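Long-range contact in possible metal-dependent hydrolase (Veillonella parvula, PDB 3RPC), which probably acts as a metal-dependent hydrolase of the metallo-beta-lactamase superfamily, holding two zinc ions in its presumed active site: residues M4-H9 with K16-N21. Numbering follows the deposited sequence. Where two conformers were deposited one is given.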
loop_
_atom_site.group_PDB
_atom_site.type_symbol
_atom_site.label_atom_id
_atom_site.label_comp_id
_atom_site.label_asym_id
_atom_site.label_seq_id
_atom_site.Cartn_x
_atom_site.Cartn_y
_atom_site.Cartn_z
HETATM N N MSE A 4 -18.208 19.843 -20.030
HETATM C CA MSE A 4 -17.136 19.016 -20.578
HETATM C C MSE A 4 -16.770 17.826 -19.688
HETATM O O MSE A 4 -16.563 16.718 -20.184
HETATM C CB MSE A 4 -15.887 19.868 -20.831
HETATM C CG MSE A 4 -16.144 21.137 -21.628
HETATM SE SE MSE A 4 -15.041 21.238 -23.233
HETATM C CE MSE A 4 -15.626 19.582 -24.084
ATOM N N THR A 5 -16.690 18.053 -18.380
ATOM C CA THR A 5 -16.192 17.029 -17.465
ATOM C C THR A 5 -17.240 15.955 -17.221
ATOM O O THR A 5 -18.342 16.242 -16.755
ATOM C CB THR A 5 -15.711 17.642 -16.141
ATOM O OG1 THR A 5 -14.654 18.568 -16.424
ATOM C CG2 THR A 5 -15.194 16.560 -15.201
ATOM N N GLN A 6 -16.886 14.714 -17.542
ATOM C CA GLN A 6 -17.857 13.637 -17.575
ATOM C C GLN A 6 -17.178 12.276 -17.546
ATOM O O GLN A 6 -15.982 12.149 -17.853
ATOM C CB GLN A 6 -18.706 13.739 -18.847
ATOM C CG GLN A 6 -17.887 13.604 -20.125
ATOM C CD GLN A 6 -18.743 13.532 -21.366
ATOM O OE1 GLN A 6 -19.683 14.310 -21.530
ATOM N NE2 GLN A 6 -18.442 12.576 -22.235
ATOM N N TYR A 7 -17.959 11.264 -17.182
ATOM C CA TYR A 7 -17.513 9.883 -17.242
ATOM C C TYR A 7 -18.472 9.100 -18.127
ATOM O O TYR A 7 -19.671 9.032 -17.852
ATOM C CB TYR A 7 -17.432 9.258 -15.834
ATOM C CG TYR A 7 -17.095 7.782 -15.873
ATOM C CD1 TYR A 7 -15.796 7.355 -16.118
ATOM C CD2 TYR A 7 -18.077 6.814 -15.696
ATOM C CE1 TYR A 7 -15.482 6.009 -16.184
ATOM C CE2 TYR A 7 -17.769 5.464 -15.754
ATOM C CZ TYR A 7 -16.471 5.068 -16.001
ATOM O OH TYR A 7 -16.168 3.729 -16.078
ATOM N N THR A 8 -17.949 8.529 -19.202
ATOM C CA THR A 8 -18.734 7.645 -20.042
ATOM C C THR A 8 -18.355 6.215 -19.723
ATOM O O THR A 8 -17.214 5.798 -19.947
ATOM C CB THR A 8 -18.480 7.907 -21.534
ATOM O OG1 THR A 8 -18.912 9.235 -21.867
ATOM C CG2 THR A 8 -19.247 6.901 -22.373
ATOM N N HIS A 9 -19.297 5.455 -19.181
ATOM C CA HIS A 9 -18.995 4.069 -18.904
ATOM C C HIS A 9 -18.985 3.259 -20.190
ATOM O O HIS A 9 -19.834 3.471 -21.050
ATOM C CB HIS A 9 -19.969 3.440 -17.919
ATOM C CG HIS A 9 -19.475 2.127 -17.430
ATOM N ND1 HIS A 9 -18.214 1.988 -16.894
ATOM C CD2 HIS A 9 -20.015 0.886 -17.467
ATOM C CE1 HIS A 9 -18.010 0.720 -16.592
ATOM N NE2 HIS A 9 -19.085 0.032 -16.929
ATOM N N LYS A 16 -14.377 6.130 -20.179
ATOM C CA LYS A 16 -13.664 7.300 -20.675
ATOM C C LYS A 16 -13.973 8.473 -19.755
ATOM O O LYS A 16 -15.134 8.879 -19.616
ATOM C CB LYS A 16 -14.063 7.617 -22.124
ATOM C CG LYS A 16 -13.653 6.531 -23.123
ATOM C CD LYS A 16 -14.352 6.693 -24.488
ATOM C CE LYS A 16 -13.887 7.927 -25.224
ATOM N NZ LYS A 16 -14.530 7.966 -26.576
ATOM N N LEU A 17 -12.931 8.988 -19.104
ATOM C CA LEU A 17 -13.060 10.093 -18.172
ATOM C C LEU A 17 -12.547 11.348 -18.841
ATOM O O LEU A 17 -11.370 11.438 -19.189
ATOM C CB LEU A 17 -12.251 9.816 -16.902
ATOM C CG LEU A 17 -12.210 10.933 -15.857
ATOM C CD1 LEU A 17 -13.611 11.186 -15.301
ATOM C CD2 LEU A 17 -11.243 10.592 -14.721
ATOM N N THR A 18 -13.431 12.317 -19.032
ATOM C CA THR A 18 -13.021 13.569 -19.664
ATOM C C THR A 18 -12.961 14.639 -18.605
ATOM O O THR A 18 -13.925 14.853 -17.873
ATOM C CB THR A 18 -13.999 14.025 -20.759
ATOM O OG1 THR A 18 -14.081 13.029 -21.787
ATOM C CG2 THR A 18 -13.521 15.344 -21.370
ATOM N N ILE A 19 -11.817 15.303 -18.517
ATOM C CA ILE A 19 -11.635 16.399 -17.582
ATOM C C ILE A 19 -10.999 17.490 -18.411
ATOM O O ILE A 19 -9.927 17.292 -18.982
ATOM C CB ILE A 19 -10.698 16.023 -16.429
ATOM C CG1 ILE A 19 -11.264 14.853 -15.631
ATOM C CG2 ILE A 19 -10.476 17.216 -15.507
ATOM C CD1 ILE A 19 -10.303 14.351 -14.553
ATOM N N LYS A 20 -11.676 18.630 -18.506
ATOM C CA LYS A 20 -11.232 19.695 -19.396
ATOM C C LYS A 20 -11.166 19.178 -20.834
ATOM O O LYS A 20 -12.147 18.622 -21.332
ATOM C CB LYS A 20 -9.901 20.274 -18.915
ATOM C CG LYS A 20 -10.070 21.312 -17.796
ATOM C CD LYS A 20 -8.914 21.308 -16.810
ATOM C CE LYS A 20 -8.923 22.547 -15.913
ATOM N NZ LYS A 20 -10.289 23.077 -15.622
ATOM N N ASN A 21 -10.034 19.344 -21.507
ATOM C CA ASN A 21 -9.888 18.859 -22.878
ATOM C C ASN A 21 -9.154 17.525 -22.963
ATOM O O ASN A 21 -8.714 17.119 -24.036
ATOM C CB ASN A 21 -9.167 19.888 -23.754
ATOM C CG ASN A 21 -9.906 21.206 -23.839
ATOM O OD1 ASN A 21 -9.309 22.273 -23.690
ATOM N ND2 ASN A 21 -11.211 21.143 -24.079
HETATM O O HOH W 1 -15.908 10.958 -21.535
#
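Residues 6-9 and 16-19 belong to the N-terminal beta hairpin of one sheet of a metallo-beta-lactamase-type alpha/beta sandwich, with Gln6 facing Thr18 and Thr8 facing Lys16 as antiparallel hydrogen-bonded pairs. Tyr7 and Leu17 make the non-hydrogen-bonded pair between them. Gln6 N donates to Thr18 O, and Thr18 N returns the bond to Gln6 O at 2.8 Å; likewise Thr8 N donates to Lys16 O and Lys16 N to Thr8 O. Thr18 O takes a second, weaker approach, a CA-H...O contact from Thr5 CA at 3.2 Å.

The two faces differ. Tyr7 and Leu17 point into the interior between the two sheets, where Leu17 meets Phe155 and Tyr7 meets Val225. Tyr7 CB comes within 4.3 Å of Leu17 CD1. With CG anti to the backbone N (chi1 175°), the Tyr7 ring runs beside the partner strand, its CD1 3.9 Å from Lys16 O. At the far end of the ring, Tyr7 OH and His9 ND1 share a hydrogen bond of 2.8 Å, and Tyr7 CZ sits in plane at the edge of the imidazole.

On the opposite face, Gln6 and Thr18 lie side by side and point the same way. Gln6 CG stands between its own backbone N and carbonyl carbon (chi1 62°), which sets it 4.0 Å from Thr18 CB, and the extended chain beyond ends in NE2. Thr18 OG1 bonds Thr23 OG1 on the adjoining strand. One water bridges the two strands: it accepts from Gln6 NE2, donates to Lys16 O at 2.9 Å, and hydrogen-bonds Thr18 OG1 at 2.8 Å.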